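Side-chain contacts in uncharacterized protein lp_2219 (PDB 3HFQ), which is of unknown function but adopts the seven-bladed beta-propeller fold of the lactonase family, so a lactonase-like activity is possible though unproven: residues V266-A271 with T276-I281; V229-A234 with N240-I245; G251-V256 with Y313-T318; N262-F267 with G320-L325; V301-N304 with N309-L312. The protein carries 1 engineered substitution. All blocks are in the same frame, centred on the assembly; numbering follows the deposited sequence.

Interaction 1 of 5, residues V266-A271 with T276-I281; sequences VFAVTA and TLIQQI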
# COMPACT_ATOMS: atom_id res chain seq x y z
N VAL A 266 12.54 6.56 9.10
CA VAL A 266 12.93 5.23 9.52
C VAL A 266 12.85 5.09 11.04
O VAL A 266 13.37 5.94 11.78
CB VAL A 266 14.37 4.92 9.08
CG1 VAL A 266 14.70 3.46 9.35
CG2 VAL A 266 14.55 5.26 7.61
N PHE A 267 12.22 4.01 11.49
CA PHE A 267 12.07 3.75 12.92
C PHE A 267 12.64 2.39 13.29
O PHE A 267 12.50 1.42 12.55
CB PHE A 267 10.59 3.75 13.34
CG PHE A 267 9.90 5.07 13.16
CD1 PHE A 267 9.44 5.46 11.90
CD2 PHE A 267 9.68 5.90 14.25
CE1 PHE A 267 8.77 6.67 11.74
CE2 PHE A 267 9.01 7.11 14.10
CZ PHE A 267 8.55 7.49 12.84
N ALA A 268 13.28 2.33 14.45
CA ALA A 268 13.82 1.08 14.95
C ALA A 268 12.70 0.51 15.82
O ALA A 268 12.12 1.22 16.64
CB ALA A 268 15.06 1.33 15.80
N VAL A 269 12.37 -0.76 15.60
CA VAL A 269 11.32 -1.41 16.39
C VAL A 269 12.00 -2.13 17.54
O VAL A 269 12.87 -2.97 17.32
CB VAL A 269 10.54 -2.46 15.56
CG1 VAL A 269 9.43 -3.05 16.41
CG2 VAL A 269 9.98 -1.84 14.30
N THR A 270 11.60 -1.81 18.76
CA THR A 270 12.20 -2.45 19.92
C THR A 270 11.16 -3.23 20.71
O THR A 270 10.13 -3.63 20.16
CB THR A 270 12.93 -1.42 20.81
OG1 THR A 270 12.02 -0.38 21.20
CG2 THR A 270 14.10 -0.80 20.04
N ALA A 271 11.41 -3.42 22.00
CA ALA A 271 10.51 -4.18 22.86
C ALA A 271 9.04 -3.77 22.82
O ALA A 271 8.70 -2.59 22.79
CB ALA A 271 11.01 -4.13 24.30
N THR A 276 11.29 4.03 17.56
CA THR A 276 12.27 5.10 17.77
C THR A 276 12.71 5.64 16.42
O THR A 276 13.27 4.89 15.61
CB THR A 276 13.52 4.59 18.52
OG1 THR A 276 13.16 4.17 19.84
CG2 THR A 276 14.58 5.69 18.60
N LEU A 277 12.47 6.92 16.17
CA LEU A 277 12.86 7.54 14.90
C LEU A 277 14.38 7.62 14.82
O LEU A 277 15.02 8.18 15.70
CB LEU A 277 12.28 8.96 14.81
CG LEU A 277 12.59 9.73 13.52
CD1 LEU A 277 11.84 9.09 12.36
CD2 LEU A 277 12.19 11.18 13.68
N ILE A 278 14.95 7.06 13.76
CA ILE A 278 16.40 7.09 13.61
C ILE A 278 16.88 7.80 12.35
O ILE A 278 18.07 8.08 12.21
CB ILE A 278 17.02 5.67 13.65
CG1 ILE A 278 16.50 4.84 12.47
CG2 ILE A 278 16.67 4.98 14.97
CD1 ILE A 278 17.26 3.55 12.26
N GLN A 279 15.95 8.10 11.44
CA GLN A 279 16.33 8.80 10.21
C GLN A 279 15.16 9.39 9.41
O GLN A 279 14.07 8.83 9.37
CB GLN A 279 17.14 7.86 9.29
CG GLN A 279 17.49 8.48 7.93
CD GLN A 279 18.30 7.55 7.03
OE1 GLN A 279 18.07 6.34 6.99
NE2 GLN A 279 19.24 8.13 6.28
N GLN A 280 15.42 10.53 8.79
CA GLN A 280 14.47 11.23 7.93
C GLN A 280 15.30 11.51 6.67
O GLN A 280 16.29 12.24 6.74
CB GLN A 280 14.03 12.57 8.55
CG GLN A 280 13.02 12.47 9.69
CD GLN A 280 11.59 12.29 9.20
OE1 GLN A 280 10.65 12.31 10.00
NE2 GLN A 280 11.42 12.11 7.89
N ILE A 281 14.91 10.93 5.54
CA ILE A 281 15.66 11.14 4.31
C ILE A 281 14.76 11.55 3.15
O ILE A 281 13.72 10.93 2.90
CB ILE A 281 16.46 9.87 3.94
CG1 ILE A 281 17.32 10.12 2.70
CG2 ILE A 281 15.51 8.69 3.73
CD1 ILE A 281 18.38 9.06 2.46
O HOH W 1 11.89 1.72 19.51

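Interaction 2 of 5, residues V229-A234 with N240-I245; sequences VKTIPA and NGAAAI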
# COMPACT_ATOMS: atom_id res chain seq x y z
N VAL A 229 3.63 7.70 17.68
CA VAL A 229 4.80 8.53 17.41
C VAL A 229 4.52 9.40 16.19
O VAL A 229 3.67 9.05 15.37
CB VAL A 229 6.07 7.67 17.13
CG1 VAL A 229 6.48 6.92 18.39
CG2 VAL A 229 5.80 6.69 16.00
N LYS A 230 5.23 10.52 16.06
CA LYS A 230 5.05 11.40 14.91
C LYS A 230 5.97 10.96 13.78
O LYS A 230 7.03 10.39 14.02
CB LYS A 230 5.34 12.86 15.29
CG LYS A 230 4.42 13.41 16.38
CD LYS A 230 4.67 14.88 16.68
CE LYS A 230 4.08 15.80 15.62
NZ LYS A 230 4.18 17.24 16.01
N THR A 231 5.56 11.22 12.54
CA THR A 231 6.36 10.82 11.39
C THR A 231 7.15 11.98 10.78
O THR A 231 7.89 11.79 9.82
CB THR A 231 5.49 10.18 10.29
OG1 THR A 231 4.61 11.16 9.73
CG2 THR A 231 4.65 9.04 10.88
N ILE A 232 6.98 13.17 11.36
CA ILE A 232 7.68 14.37 10.89
C ILE A 232 8.08 15.23 12.09
O ILE A 232 7.62 15.00 13.21
CB ILE A 232 6.79 15.22 9.96
CG1 ILE A 232 5.46 15.55 10.66
CG2 ILE A 232 6.55 14.50 8.65
CD1 ILE A 232 4.59 16.53 9.89
N PRO A 233 8.94 16.24 11.87
CA PRO A 233 9.37 17.12 12.96
C PRO A 233 8.19 17.76 13.68
O PRO A 233 7.15 18.04 13.07
CB PRO A 233 10.24 18.15 12.25
CG PRO A 233 10.86 17.35 11.15
CD PRO A 233 9.67 16.57 10.63
N ALA A 234 8.35 17.98 14.98
CA ALA A 234 7.29 18.57 15.78
C ALA A 234 6.92 19.98 15.33
O ALA A 234 5.79 20.42 15.51
CB ALA A 234 7.70 18.57 17.25
N ASN A 240 1.06 17.75 5.36
CA ASN A 240 1.76 16.49 5.32
C ASN A 240 0.77 15.36 5.49
O ASN A 240 -0.09 15.40 6.37
CB ASN A 240 2.82 16.35 6.40
CG ASN A 240 3.71 15.13 6.18
OD1 ASN A 240 4.60 15.15 5.33
ND2 ASN A 240 3.45 14.06 6.92
N GLY A 241 0.88 14.37 4.62
CA GLY A 241 0.01 13.22 4.69
C GLY A 241 0.87 11.97 4.61
O GLY A 241 1.51 11.73 3.59
N ALA A 242 0.93 11.20 5.69
CA ALA A 242 1.72 9.97 5.67
C ALA A 242 1.04 9.06 4.66
O ALA A 242 -0.17 9.17 4.44
CB ALA A 242 1.74 9.34 7.06
N ALA A 243 1.79 8.15 4.04
CA ALA A 243 1.19 7.28 3.03
C ALA A 243 1.46 5.79 3.19
O ALA A 243 0.66 5.07 3.80
CB ALA A 243 1.63 7.73 1.63
N ALA A 244 2.58 5.32 2.64
CA ALA A 244 2.94 3.91 2.70
C ALA A 244 3.72 3.57 3.96
O ALA A 244 4.41 4.42 4.52
CB ALA A 244 3.74 3.53 1.47
N ILE A 245 3.62 2.32 4.39
CA ILE A 245 4.33 1.87 5.58
C ILE A 245 4.85 0.45 5.33
O ILE A 245 4.10 -0.42 4.87
CB ILE A 245 3.42 1.93 6.83
CG1 ILE A 245 4.21 1.56 8.09
CG2 ILE A 245 2.21 1.03 6.66
CD1 ILE A 245 3.50 1.95 9.38

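Interaction 3 of 5, residues G251-V256 with Y313-T318; sequences GHFLYV and YARDLT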
# COMPACT_ATOMS: atom_id res chain seq x y z
N GLY A 251 11.75 -7.69 10.97
CA GLY A 251 10.88 -6.95 11.87
C GLY A 251 11.57 -5.89 12.72
O GLY A 251 10.95 -5.35 13.63
N HIS A 252 12.82 -5.59 12.42
CA HIS A 252 13.59 -4.61 13.20
C HIS A 252 13.44 -3.16 12.79
O HIS A 252 13.68 -2.25 13.60
CB HIS A 252 15.07 -4.98 13.16
CG HIS A 252 15.39 -6.28 13.83
ND1 HIS A 252 16.33 -7.16 13.34
CD2 HIS A 252 14.91 -6.84 14.96
CE1 HIS A 252 16.42 -8.20 14.14
NE2 HIS A 252 15.56 -8.03 15.14
N PHE A 253 13.06 -2.91 11.54
CA PHE A 253 12.93 -1.54 11.07
C PHE A 253 11.63 -1.23 10.35
O PHE A 253 11.19 -1.99 9.49
CB PHE A 253 14.13 -1.21 10.18
CG PHE A 253 15.44 -1.27 10.91
CD1 PHE A 253 15.82 -0.25 11.76
CD2 PHE A 253 16.27 -2.38 10.78
CE1 PHE A 253 17.01 -0.33 12.49
CE2 PHE A 253 17.46 -2.48 11.51
CZ PHE A 253 17.83 -1.45 12.36
N LEU A 254 11.02 -0.11 10.72
CA LEU A 254 9.76 0.34 10.14
C LEU A 254 10.02 1.58 9.29
O LEU A 254 10.79 2.46 9.67
CB LEU A 254 8.76 0.68 11.25
CG LEU A 254 7.32 1.01 10.85
CD1 LEU A 254 6.61 -0.26 10.37
CD2 LEU A 254 6.58 1.58 12.05
N TYR A 255 9.36 1.65 8.13
CA TYR A 255 9.53 2.78 7.23
C TYR A 255 8.17 3.38 6.86
O TYR A 255 7.20 2.65 6.70
CB TYR A 255 10.27 2.34 5.95
CG TYR A 255 11.62 1.70 6.21
CD1 TYR A 255 11.72 0.40 6.71
CD2 TYR A 255 12.80 2.41 5.99
CE1 TYR A 255 12.96 -0.16 7.01
CE2 TYR A 255 14.05 1.86 6.29
CZ TYR A 255 14.12 0.57 6.80
OH TYR A 255 15.34 0.03 7.14
N VAL A 256 8.11 4.70 6.73
CA VAL A 256 6.87 5.36 6.33
C VAL A 256 7.20 6.55 5.42
O VAL A 256 8.22 7.21 5.60
CB VAL A 256 6.06 5.85 7.56
CG1 VAL A 256 6.82 6.93 8.31
CG2 VAL A 256 4.70 6.37 7.12
N TYR A 313 17.65 3.89 -3.12
CA TYR A 313 18.49 4.01 -1.93
C TYR A 313 19.16 2.68 -1.64
O TYR A 313 18.66 1.62 -2.01
CB TYR A 313 17.69 4.31 -0.66
CG TYR A 313 16.82 5.53 -0.68
CD1 TYR A 313 15.47 5.44 -0.99
CD2 TYR A 313 17.34 6.77 -0.31
CE1 TYR A 313 14.64 6.55 -0.93
CE2 TYR A 313 16.52 7.90 -0.25
CZ TYR A 313 15.17 7.77 -0.55
OH TYR A 313 14.35 8.86 -0.47
N ALA A 314 20.30 2.76 -0.96
CA ALA A 314 21.00 1.57 -0.53
C ALA A 314 20.50 1.50 0.91
O ALA A 314 20.27 2.54 1.54
CB ALA A 314 22.50 1.79 -0.56
N ARG A 315 20.31 0.30 1.43
CA ARG A 315 19.84 0.14 2.80
C ARG A 315 20.80 -0.76 3.58
O ARG A 315 21.09 -1.87 3.15
CB ARG A 315 18.44 -0.48 2.82
CG ARG A 315 17.97 -0.93 4.20
CD ARG A 315 16.57 -1.55 4.18
NE ARG A 315 16.15 -1.94 5.52
CZ ARG A 315 16.45 -3.10 6.11
NH1 ARG A 315 17.19 -4.00 5.47
NH2 ARG A 315 16.04 -3.34 7.34
N ASP A 316 21.29 -0.28 4.72
CA ASP A 316 22.20 -1.06 5.55
C ASP A 316 21.37 -2.15 6.24
O ASP A 316 20.38 -1.85 6.90
CB ASP A 316 22.87 -0.17 6.59
CG ASP A 316 23.97 -0.88 7.36
OD1 ASP A 316 23.66 -1.81 8.14
OD2 ASP A 316 25.15 -0.52 7.18
N LEU A 317 21.80 -3.40 6.08
CA LEU A 317 21.08 -4.54 6.64
C LEU A 317 21.06 -4.63 8.17
O LEU A 317 20.15 -5.23 8.74
CB LEU A 317 21.66 -5.84 6.08
CG LEU A 317 21.70 -5.99 4.55
CD1 LEU A 317 22.27 -7.36 4.20
CD2 LEU A 317 20.31 -5.82 3.98
N THR A 318 22.05 -4.03 8.82
CA THR A 318 22.10 -4.10 10.28
C THR A 318 21.58 -2.84 10.96
O THR A 318 20.93 -2.92 12.01
CB THR A 318 23.54 -4.40 10.77
OG1 THR A 318 24.40 -3.29 10.46
CG2 THR A 318 24.08 -5.65 10.09

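Interaction 4 of 5, residues N262-F267 with G320-L325; sequences NTLAVF and GKLSLL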
# COMPACT_ATOMS: atom_id res chain seq x y z
N ASN A 262 7.98 15.31 2.28
CA ASN A 262 8.65 14.49 1.27
C ASN A 262 9.89 13.72 1.72
O ASN A 262 10.99 13.93 1.22
CB ASN A 262 9.00 15.36 0.05
CG ASN A 262 7.77 15.99 -0.58
OD1 ASN A 262 6.68 15.41 -0.56
ND2 ASN A 262 7.94 17.17 -1.17
N THR A 263 9.69 12.80 2.66
CA THR A 263 10.78 11.98 3.16
C THR A 263 10.29 10.58 3.48
O THR A 263 9.10 10.29 3.41
CB THR A 263 11.33 12.50 4.50
OG1 THR A 263 10.29 12.38 5.49
CG2 THR A 263 11.77 13.95 4.40
N LEU A 264 11.25 9.73 3.82
CA LEU A 264 10.95 8.39 4.28
C LEU A 264 11.48 8.51 5.70
O LEU A 264 12.61 8.96 5.90
CB LEU A 264 11.74 7.32 3.52
CG LEU A 264 11.38 7.01 2.06
CD1 LEU A 264 12.04 5.70 1.67
CD2 LEU A 264 9.87 6.91 1.90
N ALA A 265 10.67 8.16 6.68
CA ALA A 265 11.11 8.22 8.07
C ALA A 265 11.38 6.78 8.49
O ALA A 265 10.57 5.90 8.25
CB ALA A 265 10.02 8.83 8.95
N VAL A 266 12.54 6.56 9.10
CA VAL A 266 12.93 5.23 9.52
C VAL A 266 12.85 5.09 11.04
O VAL A 266 13.37 5.94 11.78
CB VAL A 266 14.37 4.92 9.08
CG1 VAL A 266 14.70 3.46 9.35
CG2 VAL A 266 14.55 5.26 7.61
N PHE A 267 12.22 4.01 11.49
CA PHE A 267 12.07 3.75 12.92
C PHE A 267 12.64 2.39 13.29
O PHE A 267 12.50 1.42 12.55
CB PHE A 267 10.59 3.75 13.34
CG PHE A 267 9.90 5.07 13.16
CD1 PHE A 267 9.44 5.46 11.90
CD2 PHE A 267 9.68 5.90 14.25
CE1 PHE A 267 8.77 6.67 11.74
CE2 PHE A 267 9.01 7.11 14.10
CZ PHE A 267 8.55 7.49 12.84
N GLY A 320 19.64 -0.47 9.28
CA GLY A 320 18.36 -0.11 8.70
C GLY A 320 18.32 1.25 8.03
O GLY A 320 17.33 1.62 7.40
N LYS A 321 19.41 2.01 8.15
CA LYS A 321 19.45 3.34 7.56
C LYS A 321 19.63 3.35 6.04
O LYS A 321 20.13 2.39 5.45
CB LYS A 321 20.52 4.19 8.24
CG LYS A 321 20.20 4.47 9.71
CD LYS A 321 21.13 5.50 10.33
CE LYS A 321 20.70 5.83 11.75
NZ LYS A 321 21.58 6.84 12.39
N LEU A 322 19.21 4.45 5.42
CA LEU A 322 19.28 4.58 3.97
C LEU A 322 20.24 5.66 3.49
O LEU A 322 20.57 6.60 4.22
CB LEU A 322 17.88 4.89 3.43
CG LEU A 322 16.71 4.04 3.96
CD1 LEU A 322 15.39 4.60 3.43
CD2 LEU A 322 16.89 2.59 3.55
N SER A 323 20.69 5.53 2.25
CA SER A 323 21.58 6.51 1.64
C SER A 323 21.27 6.54 0.14
O SER A 323 21.09 5.50 -0.49
CB SER A 323 23.05 6.16 1.88
OG SER A 323 23.43 4.96 1.24
N LEU A 324 21.20 7.75 -0.40
CA LEU A 324 20.89 7.95 -1.81
C LEU A 324 21.88 7.31 -2.78
O LEU A 324 23.09 7.39 -2.60
CB LEU A 324 20.81 9.46 -2.11
CG LEU A 324 20.49 9.89 -3.54
CD1 LEU A 324 19.12 9.36 -3.94
CD2 LEU A 324 20.51 11.41 -3.63
N LEU A 325 21.34 6.67 -3.82
CA LEU A 325 22.16 6.04 -4.85
C LEU A 325 21.87 6.68 -6.20
O LEU A 325 22.78 7.05 -6.94
CB LEU A 325 21.88 4.53 -4.94
CG LEU A 325 22.52 3.63 -3.89
CD1 LEU A 325 22.09 2.19 -4.13
CD2 LEU A 325 24.05 3.74 -3.96

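Interaction 5 of 5, residues V301-N304 with N309-L312; sequences VVVN and NATL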
# COMPACT_ATOMS: atom_id res chain seq x y z
N VAL A 301 13.15 1.51 -3.05
CA VAL A 301 12.77 2.31 -4.21
C VAL A 301 11.51 3.06 -3.84
O VAL A 301 10.56 2.48 -3.32
CB VAL A 301 12.49 1.42 -5.45
CG1 VAL A 301 11.86 2.25 -6.56
CG2 VAL A 301 13.79 0.80 -5.93
N VAL A 302 11.50 4.37 -4.09
CA VAL A 302 10.34 5.20 -3.80
C VAL A 302 9.96 5.94 -5.07
O VAL A 302 10.82 6.24 -5.90
CB VAL A 302 10.66 6.25 -2.70
CG1 VAL A 302 11.81 7.13 -3.13
CG2 VAL A 302 9.42 7.11 -2.41
N VAL A 303 8.67 6.20 -5.24
CA VAL A 303 8.21 6.95 -6.41
C VAL A 303 7.52 8.21 -5.94
O VAL A 303 6.81 8.19 -4.94
CB VAL A 303 7.22 6.14 -7.29
CG1 VAL A 303 7.94 5.00 -7.98
CG2 VAL A 303 6.05 5.62 -6.46
N ASN A 304 7.75 9.31 -6.65
CA ASN A 304 7.16 10.59 -6.31
C ASN A 304 6.09 10.93 -7.34
O ASN A 304 6.37 11.07 -8.53
CB ASN A 304 8.24 11.67 -6.29
CG ASN A 304 9.28 11.42 -5.21
OD1 ASN A 304 9.01 11.60 -4.03
ND2 ASN A 304 10.46 10.99 -5.63
N ASN A 309 9.21 11.09 -10.77
CA ASN A 309 10.51 10.46 -10.63
C ASN A 309 10.59 9.44 -9.51
O ASN A 309 9.87 9.53 -8.53
CB ASN A 309 11.62 11.51 -10.46
CG ASN A 309 11.24 12.63 -9.50
OD1 ASN A 309 10.25 12.55 -8.78
ND2 ASN A 309 12.05 13.68 -9.48
N ALA A 310 11.47 8.47 -9.69
CA ALA A 310 11.68 7.42 -8.71
C ALA A 310 13.08 7.61 -8.16
O ALA A 310 13.95 8.17 -8.83
CB ALA A 310 11.54 6.05 -9.36
N THR A 311 13.30 7.14 -6.94
CA THR A 311 14.59 7.28 -6.28
C THR A 311 15.04 5.94 -5.71
O THR A 311 14.23 5.19 -5.15
CB THR A 311 14.52 8.31 -5.14
OG1 THR A 311 14.05 9.56 -5.67
CG2 THR A 311 15.89 8.52 -4.51
N LEU A 312 16.33 5.65 -5.86
CA LEU A 312 16.90 4.40 -5.37
C LEU A 312 17.83 4.66 -4.19
O LEU A 312 18.68 5.55 -4.25
CB LEU A 312 17.69 3.69 -6.47
CG LEU A 312 18.46 2.44 -6.03
CD1 LEU A 312 17.48 1.33 -5.68
CD2 LEU A 312 19.40 1.98 -7.14

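Interaction 1 of 5, residues V266-A271 with T276-I281
Val266 O takes two backbone N-H groups, from Ile278 and Gln279. Ile278 N reaches Val266 O at 2.8 Å, almost straight at 175°. Gln279 N reaches Val266 O only weakly, at 3.4 Å. Two residues of strand 275-282 thus face one residue of strand 263-269, which makes a classic beta bulge. It lies in the hairpin that forms the outer half of a four-stranded propeller blade. Past the bulge, Ala268 and Thr276 form an antiparallel hydrogen-bonded pair. Ile278 has CG1 wedged between the backbone N and the carbonyl carbon (chi1 63°), and this branch reaches Val266 CG1 at 3.9 Å. Beside it, Gln279 lies along Val266 and points the same way. Its OE1 accepts from Leu322 N in the next blade, so the bulged residue also joins two blades. On the opposite face of the sheet, Leu277 places CD1 over one face of the Phe267 ring. This is a CH-pi contact, 3.9 Å from Leu277 CD1 to the Phe267 ring centroid and offset toward the rim. Near the turn of the hairpin, one water bridges three oxygens: Ala268 O at 2.9 Å, Thr270 OG1 at 2.7 Å and Thr276 OG1 at 2.8 Å.

Interaction 2 of 5, residues V229-A234 with N240-I245
This is a small, buried van der Waals contact between two neighbouring blades. The chain leaves one blade after strand 222-230 and enters the next at strand 241-247, and the two ends of that connection meet here. Ile232 does most of the touching. Its CG2 comes within 3.8 Å of Asn240 CG, and its CD1 lies 3.9 Å from Asn240 CB. The two side chains approach from opposite directions, and both branches of the isoleucine rest against the asparagine. Asn240 has CG anti to the backbone N (chi1 -170°), which carries the amide across to Ile232. In a beta-propeller such a connection runs from the outermost strand of one blade to the innermost strand of the following one. Thr231 adds a looser approach, with OG1 4.3 Å from Ala242 CB. That hydroxyl oxygen accepts a hydrogen bond from Asn258 ND2, in the second strand of the blade being entered. Ile232 and Asn240 both pack on Asn258 as well. In the backbone of the entering strand, the carbonyl oxygens of Gly241 and Ala242 accept from the side chain of Arg259, through NE and NH2 respectively.

Interaction 3 of 5, residues G251-V256 with Y313-T318
The Arg315 guanidinium meets Tyr255 at its edge, while Phe253 approaches it obliquely. Neither ring stacks on it: its plane is turned 64° from the Tyr255 ring and 72° from the Phe253 ring. The Phe253 ring has Thr318 O at its own edge, near the ring plane, 3.4 Å from Phe253 CZ. These groups join two successive blades of the seven-bladed beta-propeller, strand 253-259 of one and strand 309-315 of the next. The polar centre is the bond from Arg315 NE to Tyr255 OH, 2.7 Å long. Tyr255 OH sits a little out of the guanidinium plane. Arg315 gets there with a fully stretched chain. CG lies anti to the backbone N (chi1 169°), and the chain stays extended as far as NE. The phenol oxygen has a second partner, Gly320 O, in the loop that follows strand 309-315. The other side of the guanidinium is fixed by NH1, which donates to Glu297 O. Two bonds in different directions should therefore limit its rotation. Arg315 NH2 comes 3.6 Å from Phe253 CD2. The loop carrying Thr318 is held by an Asx turn. Asp316 OD1 accepts from Thr318 N at 2.8 Å, nearly along the C-O axis of the carboxylate, and from Thr318 OG1 at 2.8 Å through its syn lone pair.

Interaction 4 of 5, residues N262-F267 with G320-L325
Leu264 and Leu322 meet through their CD1 methyls, 3.9 Å apart. The two side chains cross at about a right angle. The same methyl of Leu322 also approaches Val266 CG2, at 4.3 Å. Leu322 CD1 therefore serves both Leu264 and Val266, which are two residues apart and send their side chains to the same face of strand 263-269. The other branch of Val266 turns to the loop before Leu322, with CG1 3.8 Å from Gly320 O. Val266 has CG1 anti to the backbone N (chi1 -172°), which spreads its two methyls so that CG1 faces Gly320 O and CG2 faces Leu322. Gly320 has a positive phi (77°), a backbone shape that favours glycine. All four residues are buried, and the contact between the two segments is entirely van der Waals.

The next shell fixes the backbone of residues 320-322. It is tied by Tyr255 and Gln279, from the strands before and after strand 263-269 in the blade that carries Leu264 and Val266. Lys321 N is held more locally, by Ser319 OG. The apolar side chains have neighbours of their own. Leu264 packs on Tyr313 and Val266 on Tyr255, while Leu322 lies against Arg315. Where strand 263-269 begins, Asn262 and Thr263 both face Asn258 in a G1 beta bulge. This closes the tight turn from strand 253-259. Face-to-face apolar packing between adjacent four-stranded sheets, with a few polar ties between them, is what holds neighbouring blades together in a beta-propeller.

Interaction 5 of 5, residues V301-N304 with N309-L312
Asn304 sets CG anti to its carbonyl carbon (chi1 -63°), and Asn309 sets CG between the backbone N and the carbonyl carbon (chi1 43°). These torsions bring the two side chains across each other near the turn of an antiparallel beta hairpin. The hairpin, strands 299-304 and 309-315, forms the middle of the last blade built from consecutive strands, before strand 334-339 joins the first sheet of the propeller. The amide planes are turned 73° apart, and Asn309 OD1 rests 3.3 Å from Asn304 CB. That oxygen is hydrogen-bonded to Thr307 OG1 in the turn. Asn304 OD1 pairs with Thr283 OG1, and Asn309 ND2 with Asp328 OD1. Further from the turn, Val302 and Thr311 form a hydrogen-bonded pair. Their side chains lie alongside each other, with Val302 CG1 3.6 Å from Thr311 CB. Thr311 OG1 is bonded to Thr283 O. The opposite face of the sheet is apolar: Val301 CG2 meets Leu312 CD1 at 3.7 Å, and Val303 CG1 meets Ala310 CB at 4.0 Å. Val301, Ala310 and Leu312 pack there on Leu30 of the first sheet. Asn309 O takes two donors from one residue, Asn304 N at 2.8 Å and, from above the carbonyl plane, Asn304 ND2 at 3.3 Å.

In the fold
Along the chain, interaction 2 comes first. It closes the short connection from strand 222-230 into strand 241-247, one blade to the next. Interaction 1 then closes the outer hairpin of the blade just entered. It nests inside the long loop closed by interaction 3, which ties strand 253-259 to the end of strand 309-315 in the following blade. Interaction 4 joins the same two blades through strands 263-269 and 322-330. It crosses interaction 3 and shares Val266 and Phe267 with interaction 1. Interaction 5 closes the central hairpin of the later blade, inside the loops of both 3 and 4. Two hairpins and three inter-blade contacts thus link three consecutive blades.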